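Local coordinates for designed helical repeat protein (Synthetic construct, PDB 5CWF) that has no known natural function, being a computationally designed helical repeat protein whose antiparallel helix pairs stack side by side into an array that binds calcium ions in the crystal, at residues A58-L63 and A105-A110; K66-E71 and N113-A118; S92-K97 and M140-L145. One frame throughout, in Å; residues are numbered along the deposited sequence.

Contact 1. Residues A58-L63 and A105-A110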
ATOM      1  N   ALA A  58      -0.712  -2.704   7.166  1.00 25.51           N
ATOM      2  CA  ALA A  58      -0.915  -2.113   8.474  1.00 30.97           C
ATOM      3  C   ALA A  58       0.415  -1.637   9.044  1.00 28.26           C
ATOM      4  O   ALA A  58       0.517  -0.513   9.526  1.00 29.28           O
ATOM      5  CB  ALA A  58      -1.577  -3.123   9.406  1.00 34.81           C
ATOM      6  N   LYS A  59       1.447  -2.469   8.960  1.00 25.41           N
ATOM      7  CA  LYS A  59       2.779  -2.051   9.435  1.00 24.37           C
ATOM      8  C   LYS A  59       3.341  -0.893   8.645  1.00 23.39           C
ATOM      9  O   LYS A  59       4.044  -0.041   9.205  1.00 26.50           O
ATOM     10  CB  LYS A  59       3.779  -3.192   9.366  1.00 25.42           C
ATOM     11  CG  LYS A  59       3.552  -4.309  10.350  1.00 30.13           C
ATOM     12  CD  LYS A  59       4.488  -5.447  10.007  1.00 35.92           C
ATOM     13  CE  LYS A  59       4.441  -6.576  11.002  1.00 42.27           C
ATOM     14  NZ  LYS A  59       5.329  -7.672  10.512  1.00 51.62           N
ATOM     15  N   ALA A  60       3.053  -0.848   7.344  1.00 26.48           N
ATOM     16  CA  ALA A  60       3.609   0.212   6.502  1.00 27.88           C
ATOM     17  C   ALA A  60       3.017   1.560   6.884  1.00 27.67           C
ATOM     18  O   ALA A  60       3.729   2.564   6.966  1.00 24.68           O
ATOM     19  CB  ALA A  60       3.358  -0.063   5.057  1.00 24.78           C
ATOM     20  N   VAL A  61       1.719   1.578   7.135  1.00 24.26           N
ATOM     21  CA  VAL A  61       1.049   2.815   7.509  1.00 22.33           C
ATOM     22  C   VAL A  61       1.584   3.308   8.853  1.00 25.47           C
ATOM     23  O   VAL A  61       1.878   4.491   9.026  1.00 26.35           O
ATOM     24  CB  VAL A  61      -0.493   2.606   7.586  1.00 26.50           C
ATOM     25  CG1 VAL A  61      -1.226   3.851   8.124  1.00 24.68           C
ATOM     26  CG2 VAL A  61      -1.016   2.272   6.222  1.00 28.65           C
ATOM     27  N   LEU A  62       1.751   2.378   9.781  1.00 25.65           N
ATOM     28  CA  LEU A  62       2.211   2.685  11.130  1.00 29.21           C
ATOM     29  C   LEU A  62       3.627   3.261  11.105  1.00 30.29           C
ATOM     30  O   LEU A  62       3.913   4.254  11.775  1.00 28.28           O
ATOM     31  CB  LEU A  62       2.155   1.426  11.995  1.00 31.99           C
ATOM     32  CG  LEU A  62       2.384   1.624  13.487  1.00 36.14           C
ATOM     33  CD1 LEU A  62       1.172   2.355  14.082  1.00 36.41           C
ATOM     34  CD2 LEU A  62       2.636   0.295  14.182  1.00 35.06           C
ATOM     35  N   LEU A  63       4.507   2.646  10.309  1.00 27.40           N
ATOM     36  CA  LEU A  63       5.875   3.131  10.208  1.00 27.56           C
ATOM     37  C   LEU A  63       5.968   4.470   9.497  1.00 25.66           C
ATOM     38  O   LEU A  63       6.792   5.318   9.874  1.00 30.76           O
ATOM     39  CB  LEU A  63       6.769   2.126   9.474  1.00 31.65           C
ATOM     40  CG  LEU A  63       7.147   0.869  10.231  1.00 44.36           C
ATOM     41  CD1 LEU A  63       7.922  -0.047   9.303  1.00 45.78           C
ATOM     42  CD2 LEU A  63       7.942   1.186  11.487  1.00 50.38           C
ATOM     43  N   ALA A 105       6.761  -3.385  -0.639  1.00 25.71           N
ATOM     44  CA  ALA A 105       7.518  -2.216  -1.100  1.00 24.42           C
ATOM     45  C   ALA A 105       7.213  -0.943  -0.291  1.00 23.92           C
ATOM     46  O   ALA A 105       8.126  -0.190   0.044  1.00 25.30           O
ATOM     47  CB  ALA A 105       7.228  -1.967  -2.580  1.00 25.46           C
ATOM     48  N   VAL A 106       5.943  -0.691  -0.007  1.00 26.69           N
ATOM     49  CA  VAL A 106       5.599   0.491   0.772  1.00 26.96           C
ATOM     50  C   VAL A 106       6.088   0.297   2.210  1.00 27.25           C
ATOM     51  O   VAL A 106       6.504   1.244   2.841  1.00 27.06           O
ATOM     52  CB  VAL A 106       4.070   0.843   0.719  1.00 29.51           C
ATOM     53  CG1 VAL A 106       3.659   1.212  -0.712  1.00 31.21           C
ATOM     54  CG2 VAL A 106       3.206  -0.265   1.268  1.00 29.12           C
ATOM     55  N   LEU A 107       6.095  -0.930   2.713  1.00 27.58           N
ATOM     56  CA  LEU A 107       6.621  -1.174   4.061  1.00 31.12           C
ATOM     57  C   LEU A 107       8.117  -0.871   4.144  1.00 32.29           C
ATOM     58  O   LEU A 107       8.578  -0.154   5.034  1.00 31.98           O
ATOM     59  CB  LEU A 107       6.375  -2.629   4.467  1.00 32.27           C
ATOM     60  CG  LEU A 107       6.919  -3.116   5.814  1.00 28.42           C
ATOM     61  CD1 LEU A 107       6.432  -2.278   6.964  1.00 27.28           C
ATOM     62  CD2 LEU A 107       6.531  -4.590   6.026  1.00 35.48           C
ATOM     63  N   LEU A 108       8.863  -1.372   3.175  1.00 30.14           N
ATOM     64  CA  LEU A 108      10.297  -1.141   3.156  1.00 29.35           C
ATOM     65  C   LEU A 108      10.588   0.352   2.962  1.00 29.16           C
ATOM     66  O   LEU A 108      11.468   0.910   3.625  1.00 29.60           O
ATOM     67  CB  LEU A 108      10.945  -1.985   2.058  1.00 31.78           C
ATOM     68  CG  LEU A 108      12.469  -1.995   2.003  1.00 39.55           C
ATOM     69  CD1 LEU A 108      13.038  -2.441   3.330  1.00 45.16           C
ATOM     70  CD2 LEU A 108      12.930  -2.916   0.893  1.00 41.14           C
ATOM     71  N   ALA A 109       9.842   1.006   2.073  1.00 29.56           N
ATOM     72  CA  ALA A 109      10.024   2.433   1.861  1.00 32.32           C
ATOM     73  C   ALA A 109       9.742   3.209   3.151  1.00 31.84           C
ATOM     74  O   ALA A 109      10.504   4.116   3.528  1.00 32.28           O
ATOM     75  CB  ALA A 109       9.147   2.913   0.743  1.00 36.19           C
ATOM     76  N   ALA A 110       8.662   2.852   3.839  1.00 29.54           N
ATOM     77  CA  ALA A 110       8.341   3.522   5.115  1.00 30.31           C
ATOM     78  C   ALA A 110       9.406   3.249   6.181  1.00 35.07           C
ATOM     79  O   ALA A 110       9.612   4.068   7.091  1.00 39.78           O
ATOM     80  CB  ALA A 110       6.971   3.064   5.632  1.00 27.18           C
TER
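This is an apolar helix-helix contact near the middle of an all-helical repeat array, joining helix 48-67 to helix 93-111, two helices that run the same way with helix 70-89 between them in the chain. Over these segments the axes come within 8.2 Å at an angle of 24°, a close approach permitted by alanine on both sides. A60 sets the spacing. Its CB rests against the backbone of the other helix, 3.6 Å from CA of L107, and the CA atoms of A60 and L107 are themselves 4.1 Å apart. CG2 of V106, the methyl in the crowded position between backbone N and carbonyl carbon, meets the same CB at 3.8 Å. One turn on, the roles are exchanged: the CB of A110 points to helix 48-67 and sits 3.5 Å from the carbonyl O of A60, while its other neighbour is the CB of L63. L107 carries the outer part of the contact. With CG anti to the backbone N (chi1 177°) and chi2 at 56°, its side chain leans over the partner helix, and CD1 comes down between K59 and L63, 3.7 Å from CB of K59 and 3.6 Å from CD1 of L63. The two leucines cross obliquely, touching at their methyl tips. K59 lends only the base of its side chain; beyond CG the chain is extended and leads the ammonium group away. No hydrogen bond spans the segments, so they are held by methyl and backbone packing alone. Behind this pair, V61 touches A80 and A110 touches I76 on helix 70-89, and A105 and A109 lean on I121 of helix 115-134; farther along the layer, A58, V61 and L62 meet helix 3-21, while A105 and L108 meet helix 138-156.

Contact 2. Residues K66-E71 and N113-A118. With CA (calcium ion), chain L; CA (calcium ion), chain H.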
ATOM      1  N   LYS A  66       5.084   7.241  11.703  1.00 30.84           N
ATOM      2  CA  LYS A  66       6.154   7.509  12.655  1.00 36.12           C
ATOM      3  C   LYS A  66       7.391   8.113  12.001  1.00 34.74           C
ATOM      4  O   LYS A  66       8.036   8.983  12.584  1.00 37.83           O
ATOM      5  CB  LYS A  66       6.527   6.197  13.346  1.00 41.77           C
ATOM      6  CG  LYS A  66       7.647   6.280  14.361  1.00 51.85           C
ATOM      7  CD  LYS A  66       7.738   4.980  15.148  1.00 61.17           C
ATOM      8  CE  LYS A  66       9.180   4.622  15.491  1.00 72.09           C
ATOM      9  NZ  LYS A  66       9.943   4.097  14.313  1.00 77.30           N
ATOM     10  N   ASN A  67       7.719   7.654  10.799  1.00 30.47           N
ATOM     11  CA  ASN A  67       8.982   8.008  10.165  1.00 32.34           C
ATOM     12  C   ASN A  67       8.913   9.177   9.198  1.00 34.73           C
ATOM     13  O   ASN A  67       9.866   9.939   9.086  1.00 38.49           O
ATOM     14  CB  ASN A  67       9.564   6.795   9.423  1.00 34.11           C
ATOM     15  CG  ASN A  67      10.077   5.721  10.373  1.00 37.61           C
ATOM     16  OD1 ASN A  67      10.297   5.979  11.551  1.00 38.99           O
ATOM     17  ND2 ASN A  67      10.296   4.518   9.855  1.00 38.53           N
ATOM     18  N   ASN A  68       7.814   9.308   8.472  1.00 31.38           N
ATOM     19  CA  ASN A  68       7.791  10.250   7.355  1.00 28.32           C
ATOM     20  C   ASN A  68       7.090  11.582   7.633  1.00 29.55           C
ATOM     21  O   ASN A  68       6.358  11.724   8.607  1.00 33.27           O
ATOM     22  CB  ASN A  68       7.152   9.572   6.146  1.00 30.07           C
ATOM     23  CG  ASN A  68       7.957   8.384   5.668  1.00 37.65           C
ATOM     24  OD1 ASN A  68       7.573   7.237   5.876  1.00 42.75           O
ATOM     25  ND2 ASN A  68       9.098   8.654   5.043  1.00 39.43           N
ATOM     26  N   ASP A  69       7.356  12.547   6.757  1.00 30.42           N
ATOM     27  CA  ASP A  69       6.634  13.813   6.691  1.00 34.83           C
ATOM     28  C   ASP A  69       5.122  13.579   6.632  1.00 30.20           C
ATOM     29  O   ASP A  69       4.685  12.551   6.116  1.00 30.41           O
ATOM     30  CB  ASP A  69       7.092  14.585   5.458  1.00 44.14           C
ATOM     31  CG  ASP A  69       6.413  15.925   5.316  1.00 58.57           C
ATOM     32  OD1 ASP A  69       6.300  16.648   6.322  1.00 65.85           O
ATOM     33  OD2 ASP A  69       5.983  16.246   4.186  1.00 62.33           O
ATOM     34  N   ASP A  70       4.336  14.524   7.152  1.00 26.41           N
ATOM     35  CA  ASP A  70       2.864  14.377   7.162  1.00 26.34           C
ATOM     36  C   ASP A  70       2.319  14.071   5.794  1.00 23.91           C
ATOM     37  O   ASP A  70       1.484  13.166   5.611  1.00 24.65           O
ATOM     38  CB  ASP A  70       2.179  15.674   7.620  1.00 28.92           C
ATOM     39  CG  ASP A  70       2.400  15.990   9.064  1.00 35.43           C
ATOM     40  OD1 ASP A  70       2.872  15.118   9.829  1.00 40.42           O
ATOM     41  OD2 ASP A  70       2.100  17.146   9.423  1.00 38.33           O
ATOM     42  N   GLU A  71       2.812  14.806   4.807  1.00 24.06           N
ATOM     43  CA  GLU A  71       2.243  14.671   3.472  1.00 23.96           C
ATOM     44  C   GLU A  71       2.671  13.354   2.818  1.00 23.87           C
ATOM     45  O   GLU A  71       1.910  12.763   2.053  1.00 24.86           O
ATOM     46  CB  GLU A  71       2.579  15.892   2.629  1.00 30.51           C
ATOM     47  CG  GLU A  71       1.795  17.130   3.086  1.00 40.10           C
ATOM     48  CD  GLU A  71       0.275  16.968   2.902  1.00 38.02           C
ATOM     49  OE1 GLU A  71      -0.155  16.673   1.755  1.00 32.22           O
ATOM     50  OE2 GLU A  71      -0.475  17.105   3.910  1.00 34.86           O
ATOM     51  N   ASN A 113      13.091   5.335   6.026  1.00 40.37           N
ATOM     52  CA  ASN A 113      13.185   6.727   6.467  1.00 45.26           C
ATOM     53  C   ASN A 113      13.580   7.775   5.400  1.00 47.39           C
ATOM     54  O   ASN A 113      14.195   8.791   5.742  1.00 47.71           O
ATOM     55  CB  ASN A 113      14.171   6.838   7.639  1.00 47.04           C
ATOM     56  CG  ASN A 113      13.542   7.484   8.872  1.00 53.41           C
ATOM     57  OD1 ASN A 113      12.845   8.500   8.772  1.00 46.29           O
ATOM     58  ND2 ASN A 113      13.870   6.951  10.051  1.00 59.21           N
ATOM     59  N   ASP A 114      13.372   7.483   4.118  1.00 46.45           N
ATOM     60  CA  ASP A 114      13.587   8.480   3.055  1.00 45.03           C
ATOM     61  C   ASP A 114      12.260   9.020   2.468  1.00 38.21           C
ATOM     62  O   ASP A 114      11.510   8.268   1.831  1.00 33.21           O
ATOM     63  CB  ASP A 114      14.481   7.875   1.959  1.00 46.55           C
ATOM     64  CG  ASP A 114      14.869   8.883   0.885  1.00 53.88           C
ATOM     65  OD1 ASP A 114      14.033   9.699   0.448  1.00 57.92           O
ATOM     66  OD2 ASP A 114      16.060   8.908   0.522  1.00 56.26           O
ATOM     67  N   ASP A 115      11.947  10.302   2.694  1.00 33.36           N
ATOM     68  CA  ASP A 115      10.646  10.845   2.264  1.00 34.47           C
ATOM     69  C   ASP A 115      10.416  10.825   0.753  1.00 33.63           C
ATOM     70  O   ASP A 115       9.283  10.640   0.313  1.00 33.42           O
ATOM     71  CB  ASP A 115      10.445  12.293   2.732  1.00 35.87           C
ATOM     72  CG  ASP A 115      10.117  12.411   4.209  1.00 39.96           C
ATOM     73  OD1 ASP A 115       9.550  11.467   4.792  1.00 43.82           O
ATOM     74  OD2 ASP A 115      10.374  13.485   4.783  1.00 44.32           O
ATOM     75  N   GLU A 116      11.458  11.056  -0.038  1.00 30.82           N
ATOM     76  CA  GLU A 116      11.297  11.124  -1.492  1.00 35.13           C
ATOM     77  C   GLU A 116      11.046   9.729  -2.043  1.00 33.80           C
ATOM     78  O   GLU A 116      10.190   9.529  -2.911  1.00 29.33           O
ATOM     79  CB  GLU A 116      12.527  11.783  -2.150  1.00 34.00           C
ATOM     80  CG  GLU A 116      12.480  11.896  -3.691  1.00 50.13           C
ATOM     81  CD  GLU A 116      11.855  13.200  -4.175  1.00 57.05           C
ATOM     82  OE1 GLU A 116      10.841  13.628  -3.578  1.00 56.96           O
ATOM     83  OE2 GLU A 116      12.389  13.802  -5.144  1.00 58.64           O
ATOM     84  N   VAL A 117      11.782   8.745  -1.536  1.00 31.81           N
ATOM     85  CA  VAL A 117      11.570   7.369  -1.963  1.00 30.47           C
ATOM     86  C   VAL A 117      10.198   6.872  -1.519  1.00 31.16           C
ATOM     87  O   VAL A 117       9.475   6.240  -2.291  1.00 30.24           O
ATOM     88  CB  VAL A 117      12.693   6.455  -1.420  1.00 34.05           C
ATOM     89  CG1 VAL A 117      12.360   4.982  -1.625  1.00 34.58           C
ATOM     90  CG2 VAL A 117      14.007   6.824  -2.093  1.00 34.03           C
ATOM     91  N   ALA A 118       9.812   7.183  -0.285  1.00 30.28           N
ATOM     92  CA  ALA A 118       8.533   6.725   0.223  1.00 29.54           C
ATOM     93  C   ALA A 118       7.416   7.285  -0.645  1.00 28.90           C
ATOM     94  O   ALA A 118       6.478   6.568  -1.004  1.00 28.97           O
ATOM     95  CB  ALA A 118       8.361   7.130   1.662  1.00 31.29           C
TER
HETATM   96 CA    CA L 208      11.971  10.724   9.126  0.55 31.17          CA
HETATM   97 CA    CA H 204       2.329  17.716  11.577  0.56 21.53          CA
HETATM   98  O   HOH W   1       2.007  18.916  13.700  1.00 41.20           O
HETATM   99  O   HOH W   2       1.923  19.799  10.691  1.00 54.28           O
HETATM  100  O   HOH W   3      12.373  10.018  11.289  1.00 45.46           O
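Two interhelical turns of the repeat array, each ending in an N-cap position (D69 and D114), lie side by side here, joined by a carboxylate that accepts two hydrogen bonds and by a calcium ion. D115, in the first turn of helix 115-134, supplies the carboxylate. Its CB carries CG anti to the carbonyl carbon (chi1 -75°), which brings the carboxylate to the 66-71 turn; the side chain also touches V72 of helix 70-89. OD1 takes two bonds: ND2 of N68 reaches its anti lone pair at 2.9 Å, nearly straight (168°) and in the amide plane, while the backbone N of D69 comes from above the carboxylate plane at 3.1 Å. OD2 rests 3.5 Å from CB of D69. This double grip ties the start of one helix to the turn before another. Alongside, the amides of N67 and N113 stack with planes 27° apart, and ND2 of N67 bonds the carbonyl O of A110. D114 caps its own helix through OD1, which accepts from V117 N. A second calcium is bound by OD2 of D70 together with D24. The first is held by the carbonyl O of N67 at 2.2 Å, OD1 of N113 at 2.4 Å and a water.

Contact 3. Residues S92-K97 and M140-L145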
ATOM      1  N   SER A  92      -7.977 -12.800  -6.589  1.00 32.63           N
ATOM      2  CA  SER A  92      -7.416 -13.963  -7.276  1.00 39.03           C
ATOM      3  C   SER A  92      -5.985 -14.182  -6.809  1.00 38.38           C
ATOM      4  O   SER A  92      -5.387 -13.287  -6.235  1.00 31.57           O
ATOM      5  CB  SER A  92      -7.441 -13.753  -8.788  1.00 37.38           C
ATOM      6  OG  SER A  92      -6.588 -12.671  -9.135  1.00 35.52           O
ATOM      7  N   ASP A  93      -5.428 -15.366  -7.038  1.00 37.56           N
ATOM      8  CA  ASP A  93      -4.065 -15.626  -6.570  1.00 38.83           C
ATOM      9  C   ASP A  93      -3.058 -14.660  -7.228  1.00 35.00           C
ATOM     10  O   ASP A  93      -2.106 -14.203  -6.585  1.00 33.87           O
ATOM     11  CB  ASP A  93      -3.695 -17.092  -6.822  1.00 41.25           C
ATOM     12  CG  ASP A  93      -4.304 -18.042  -5.783  1.00 44.49           C
ATOM     13  OD1 ASP A  93      -5.325 -17.690  -5.141  1.00 39.92           O
ATOM     14  OD2 ASP A  93      -3.760 -19.150  -5.603  1.00 51.22           O
ATOM     15  N   GLU A  94      -3.292 -14.314  -8.490  1.00 36.19           N
ATOM     16  CA  GLU A  94      -2.443 -13.343  -9.183  1.00 36.38           C
ATOM     17  C   GLU A  94      -2.572 -11.928  -8.598  1.00 32.63           C
ATOM     18  O   GLU A  94      -1.583 -11.255  -8.406  1.00 30.46           O
ATOM     19  CB  GLU A  94      -2.767 -13.343 -10.681  1.00 43.50           C
ATOM     20  CG  GLU A  94      -2.409 -14.667 -11.345  1.00 57.59           C
ATOM     21  CD  GLU A  94      -0.975 -15.097 -11.061  1.00 65.49           C
ATOM     22  OE1 GLU A  94      -0.036 -14.300 -11.289  1.00 61.48           O
ATOM     23  OE2 GLU A  94      -0.795 -16.218 -10.545  1.00 71.09           O
ATOM     24  N   MET A  95      -3.791 -11.489  -8.299  1.00 32.15           N
ATOM     25  CA  MET A  95      -3.991 -10.176  -7.688  1.00 29.82           C
ATOM     26  C   MET A  95      -3.318 -10.094  -6.336  1.00 31.05           C
ATOM     27  O   MET A  95      -2.739  -9.066  -5.995  1.00 30.61           O
ATOM     28  CB  MET A  95      -5.483  -9.859  -7.553  1.00 28.41           C
ATOM     29  CG  MET A  95      -6.119  -9.496  -8.876  1.00 30.75           C
ATOM     30  SD  MET A  95      -5.646  -7.865  -9.478  1.00 38.51           S
ATOM     31  CE  MET A  95      -6.560  -6.801  -8.364  1.00 44.11           C
ATOM     32  N   ALA A  96      -3.398 -11.169  -5.558  1.00 30.24           N
ATOM     33  CA  ALA A  96      -2.777 -11.167  -4.237  1.00 30.86           C
ATOM     34  C   ALA A  96      -1.265 -11.067  -4.364  1.00 29.13           C
ATOM     35  O   ALA A  96      -0.628 -10.402  -3.565  1.00 28.25           O
ATOM     36  CB  ALA A  96      -3.154 -12.405  -3.438  1.00 34.59           C
ATOM     37  N   LYS A  97      -0.691 -11.697  -5.382  1.00 28.89           N
ATOM     38  CA  LYS A  97       0.755 -11.608  -5.578  1.00 28.58           C
ATOM     39  C   LYS A  97       1.189 -10.183  -5.886  1.00 27.48           C
ATOM     40  O   LYS A  97       2.207  -9.726  -5.385  1.00 27.15           O
ATOM     41  CB  LYS A  97       1.217 -12.551  -6.686  1.00 29.59           C
ATOM     42  CG  LYS A  97       1.204 -14.017  -6.245  1.00 34.45           C
ATOM     43  CD  LYS A  97       1.905 -14.944  -7.221  1.00 44.35           C
ATOM     44  CE  LYS A  97       1.273 -14.957  -8.587  1.00 54.08           C
ATOM     45  NZ  LYS A  97       1.440 -16.310  -9.233  1.00 56.92           N
ATOM     46  N   MET A 140      -3.719  -8.668 -17.507  1.00 39.21           N
ATOM     47  CA  MET A 140      -3.256  -7.398 -16.958  1.00 36.38           C
ATOM     48  C   MET A 140      -2.542  -7.650 -15.633  1.00 34.37           C
ATOM     49  O   MET A 140      -1.497  -7.046 -15.355  1.00 33.46           O
ATOM     50  CB  MET A 140      -4.423  -6.431 -16.754  1.00 37.37           C
ATOM     51  CG  MET A 140      -4.026  -5.011 -16.376  1.00 42.71           C
ATOM     52  SD  MET A 140      -2.915  -4.175 -17.535  1.00 52.40           S
ATOM     53  CE  MET A 140      -3.725  -4.474 -19.093  1.00 57.32           C
ATOM     54  N   ALA A 141      -3.061  -8.577 -14.835  1.00 34.92           N
ATOM     55  CA  ALA A 141      -2.462  -8.856 -13.531  1.00 36.12           C
ATOM     56  C   ALA A 141      -1.038  -9.399 -13.664  1.00 35.02           C
ATOM     57  O   ALA A 141      -0.170  -9.105 -12.840  1.00 34.17           O
ATOM     58  CB  ALA A 141      -3.328  -9.850 -12.756  1.00 38.08           C
ATOM     59  N   LYS A 142      -0.795 -10.211 -14.689  1.00 36.63           N
ATOM     60  CA  LYS A 142       0.547 -10.739 -14.906  1.00 37.40           C
ATOM     61  C   LYS A 142       1.525  -9.614 -15.260  1.00 36.36           C
ATOM     62  O   LYS A 142       2.644  -9.571 -14.770  1.00 36.07           O
ATOM     63  CB  LYS A 142       0.547 -11.801 -15.990  1.00 41.54           C
ATOM     64  CG  LYS A 142      -0.022 -13.139 -15.537  1.00 54.32           C
ATOM     65  CD  LYS A 142      -0.059 -14.122 -16.702  1.00 66.12           C
ATOM     66  CE  LYS A 142      -0.408 -15.536 -16.260  1.00 73.78           C
ATOM     67  NZ  LYS A 142      -0.471 -16.467 -17.418  1.00 78.71           N
ATOM     68  N   LYS A 143       1.086  -8.702 -16.117  1.00 37.71           N
ATOM     69  CA  LYS A 143       1.886  -7.535 -16.472  1.00 39.26           C
ATOM     70  C   LYS A 143       2.172  -6.672 -15.250  1.00 33.07           C
ATOM     71  O   LYS A 143       3.290  -6.200 -15.034  1.00 32.51           O
ATOM     72  CB  LYS A 143       1.140  -6.704 -17.512  1.00 52.46           C
ATOM     73  CG  LYS A 143       0.877  -7.414 -18.815  1.00 69.73           C
ATOM     74  CD  LYS A 143      -0.062  -6.591 -19.682  1.00 80.69           C
ATOM     75  CE  LYS A 143      -0.199  -7.169 -21.076  1.00 91.44           C
ATOM     76  NZ  LYS A 143      -1.154  -6.372 -21.892  1.00 96.29           N
ATOM     77  N   MET A 144       1.153  -6.458 -14.432  1.00 32.24           N
ATOM     78  CA  MET A 144       1.335  -5.574 -13.280  1.00 30.54           C
ATOM     79  C   MET A 144       2.187  -6.260 -12.206  1.00 30.70           C
ATOM     80  O   MET A 144       2.850  -5.581 -11.410  1.00 29.54           O
ATOM     81  CB  MET A 144      -0.025  -5.126 -12.730  1.00 29.65           C
ATOM     82  CG  MET A 144      -0.800  -4.233 -13.716  1.00 29.30           C
ATOM     83  SD  MET A 144       0.116  -2.706 -14.063  1.00 31.87           S
ATOM     84  CE  MET A 144       0.903  -3.129 -15.624  1.00 36.14           C
ATOM     85  N   LEU A 145       2.219  -7.589 -12.201  1.00 32.17           N
ATOM     86  CA  LEU A 145       3.058  -8.310 -11.232  1.00 32.49           C
ATOM     87  C   LEU A 145       4.532  -8.038 -11.505  1.00 32.53           C
ATOM     88  O   LEU A 145       5.329  -7.832 -10.585  1.00 31.89           O
ATOM     89  CB  LEU A 145       2.765  -9.828 -11.256  1.00 34.21           C
ATOM     90  CG  LEU A 145       3.637 -10.684 -10.326  1.00 34.76           C
ATOM     91  CD1 LEU A 145       3.601 -10.147  -8.891  1.00 33.32           C
ATOM     92  CD2 LEU A 145       3.219 -12.179 -10.343  1.00 36.48           C
TER
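Helix 93-111, just past its N-cap, packs beside helix 138-156 in the parallel layer of the repeat array, with local axes 9.1 Å apart at 22°. The apolar part is thin: CB of A141 faces the partner helix, 4.1 Å from CB of E94, and SD of M95 grazes the same methyl. The larger apolar group is L145, CG anti to the backbone N (chi1 177°), whose CD1 lies 3.8 Å from the carbonyl O of K97. No hydrogen bond or salt bridge crosses between the segments; the side-chain bonds within them lie in 92-97. OG of S92 caps the helix by accepting from M95 N at 3.1 Å, and E94 and K97 form a salt bridge in which NZ of K97 meets the syn lone pair of E94 OE2 at 2.6 Å. An alanine in place of E94 would remove the carboxylate and its bridge to K97, and would probably loosen the cover over L145. In that cover the bent E94 chain crosses L145 at about a right angle while the K97 chain crosses it obliquely. CD2 of L145 touches both, 4.0 Å from E94 OE1 and 3.8 Å from K97 CE.

Overall arrangement
Each of the three contacts joins one helix pair to the next, whose helices start 45 residues further along the chain. Contacts 1 and 2 are neighbours, centres 10 Å apart, and touch directly: besides the N67-A110 bond, CB of A109 packs 3.9 Å from CA of A118. The apolar layer of contact 1 therefore runs straight into the turns of contact 2, which hold calcium ligands themselves; the side chain of A110 in contact 1 is about 10 Å from a bound calcium. Contact 3 shares helix 93-111 with contact 1 but lies on the opposite side of the chain's centre, 21 Å from contact 1 and 27 Å from contact 2, centre to centre; its K97 side chain is about 8 Å from a calcium.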